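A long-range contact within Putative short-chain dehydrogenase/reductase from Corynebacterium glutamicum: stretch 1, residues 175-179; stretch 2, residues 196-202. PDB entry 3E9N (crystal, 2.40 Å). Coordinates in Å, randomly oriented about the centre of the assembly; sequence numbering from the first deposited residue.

Stretch 1, residues 175-179: SPGPT
Stretch 2 (196-202) RPEIYIE

Stretch 1 is almost fully extended. Ser175, at phi/psi -117/96, belongs to a strand that begins earlier in the chain; Pro176 (-73/158) and Pro178 (-77/157) both adopt the polyproline-like conformation, and Gly177 between them is flat at -179/177. Stretch 2 enters extended at Pro197 (-77/157), then folds into a short 3-10 turn over Glu198 (-67/-26), Ile199 (-53/-23) and Tyr200 (-78/0), and leaves extended through Ile201 (-73/124) and Glu202 (-60/128). The turn is held by Tyr200 N to Pro197 O at 3.3 Å and by Ile201 N to Glu198 O at 2.8 Å. It brings Glu198 and Ile201 to the same neighbour while carrying Ile199 and Tyr200 out of reach.

The register runs in opposite order along the two chains: CA of Pro178 lies 4.4 Å from CA of Pro197, and CA of Thr179 lies 4.7 Å from CA of Arg196. One hydrogen bond joins the stretches, from Thr179 N to Arg196 O at 2.8 Å, with an angle of 152° at the hydrogen. The same carbonyl oxygen, Arg196 O, sits 3.0 Å from Pro178 CA, so the acceptor is tucked against the backbone just before its donor. Pro178, a proline, has no amide hydrogen; the bond is made by Thr179 N.

All three prolines have C-gamma endo rings. Pro176 points its CB toward stretch 2, where CB meets Ile201 CD1 at 3.8 Å, a buried apolar contact. Ile201 also points toward stretch 1, with chi1 -65° (m) and chi2 153° (t); its CD1 lies 3.9 Å from Gly177 O as well. Pro178 is set sideways, its CB 4.1 Å from Pro197 CA, while the CA-to-CB bond of Pro197 points away from stretch 1.

Glu198 gives up the most surface of any residue here, 62 Å² of it covered. Its CB points toward stretch 1, and chi1 78° (p), chi2 173° (t) and chi3 66° lay the chain along the Pro176-Gly177 backbone. Glu198 OE1 comes 3.4 Å from Gly177 CA, while Glu198 OE2 is 3.7 Å from Pro176 CB. Glu198 OE1 is also 3.4 Å from Pro176 O, but both are acceptors and no hydrogen bond forms. An ideal CB on Gly177 would point away from stretch 2 and clash with its own neighbour, Pro178 CD, at 2.9 Å: this flat conformation suits glycine for a local reason.

Thr179 is sideways with chi1 -84° (m), its OG1 hydrogen-bonded elsewhere in the structure. Arg196 is modelled only to CB.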

# COMPACT_ATOMS: atom_id res chain seq x y z
N SER A 175 8.86 -9.40 6.80
CA SER A 175 7.61 -9.05 7.54
C SER A 175 6.76 -10.24 7.90
O SER A 175 5.97 -10.75 7.08
CB SER A 175 6.76 -8.05 6.76
OG SER A 175 7.56 -7.18 5.97
N PRO A 176 6.91 -10.74 9.12
CA PRO A 176 5.98 -11.77 9.60
C PRO A 176 4.58 -11.22 9.93
O PRO A 176 4.41 -10.03 10.20
CB PRO A 176 6.63 -12.28 10.89
CG PRO A 176 7.84 -11.37 11.13
CD PRO A 176 7.80 -10.22 10.17
N GLY A 177 3.57 -12.07 9.92
CA GLY A 177 2.25 -11.59 10.30
C GLY A 177 1.26 -12.73 10.26
O GLY A 177 1.60 -13.83 9.88
N PRO A 178 0.02 -12.45 10.64
CA PRO A 178 -0.99 -13.50 10.72
C PRO A 178 -1.55 -13.90 9.35
O PRO A 178 -1.49 -13.14 8.39
CB PRO A 178 -2.09 -12.87 11.59
CG PRO A 178 -1.94 -11.37 11.35
CD PRO A 178 -0.48 -11.12 11.06
N THR A 179 -2.08 -15.11 9.26
CA THR A 179 -2.71 -15.57 8.03
C THR A 179 -4.19 -15.31 8.11
O THR A 179 -4.83 -15.86 9.01
CB THR A 179 -2.44 -17.08 7.81
OG1 THR A 179 -1.15 -17.26 7.18
CG2 THR A 179 -3.52 -17.72 6.97
N ARG A 196 -2.87 -19.35 12.01
CA ARG A 196 -3.39 -17.97 11.99
C ARG A 196 -2.50 -16.89 12.59
O ARG A 196 -2.06 -16.02 11.88
CB ARG A 196 -4.80 -17.85 12.59
N PRO A 197 -2.29 -16.90 13.92
CA PRO A 197 -1.46 -15.79 14.44
C PRO A 197 0.01 -16.02 14.15
O PRO A 197 0.40 -17.17 13.97
CB PRO A 197 -1.74 -15.80 15.95
CG PRO A 197 -2.35 -17.13 16.24
CD PRO A 197 -2.87 -17.75 14.98
N GLU A 198 0.82 -14.96 14.11
CA GLU A 198 2.20 -15.09 13.63
C GLU A 198 3.16 -15.94 14.49
O GLU A 198 4.10 -16.51 13.96
CB GLU A 198 2.82 -13.74 13.28
CG GLU A 198 3.26 -12.94 14.44
CD GLU A 198 4.02 -11.70 14.01
OE1 GLU A 198 3.39 -10.81 13.38
OE2 GLU A 198 5.24 -11.62 14.30
N ILE A 199 2.89 -16.04 15.80
CA ILE A 199 3.68 -16.88 16.69
C ILE A 199 3.81 -18.31 16.18
O ILE A 199 4.75 -18.99 16.54
CB ILE A 199 3.07 -16.95 18.09
CG1 ILE A 199 1.70 -17.62 18.05
CG2 ILE A 199 2.95 -15.56 18.74
CD1 ILE A 199 1.06 -17.68 19.41
N TYR A 200 2.89 -18.76 15.34
CA TYR A 200 2.99 -20.10 14.78
C TYR A 200 4.00 -20.22 13.61
O TYR A 200 4.17 -21.28 13.06
CB TYR A 200 1.60 -20.68 14.42
CG TYR A 200 0.78 -21.00 15.66
CD1 TYR A 200 1.01 -22.19 16.38
CD2 TYR A 200 -0.16 -20.09 16.17
CE1 TYR A 200 0.29 -22.48 17.56
CE2 TYR A 200 -0.88 -20.37 17.33
CZ TYR A 200 -0.66 -21.57 18.03
OH TYR A 200 -1.40 -21.81 19.19
N ILE A 201 4.65 -19.13 13.23
CA ILE A 201 5.77 -19.24 12.27
C ILE A 201 7.02 -19.86 12.95
O ILE A 201 7.46 -19.36 13.99
CB ILE A 201 6.16 -17.84 11.64
CG1 ILE A 201 5.01 -17.27 10.77
CG2 ILE A 201 7.42 -17.99 10.82
CD1 ILE A 201 4.97 -15.72 10.65
N GLU A 202 7.55 -20.95 12.41
CA GLU A 202 8.82 -21.49 12.92
C GLU A 202 9.88 -20.41 12.76
O GLU A 202 10.05 -19.83 11.66
CB GLU A 202 9.29 -22.78 12.20
CG GLU A 202 8.70 -24.11 12.75
CD GLU A 202 9.22 -24.51 14.14
OE1 GLU A 202 10.30 -25.16 14.22
OE2 GLU A 202 8.54 -24.19 15.16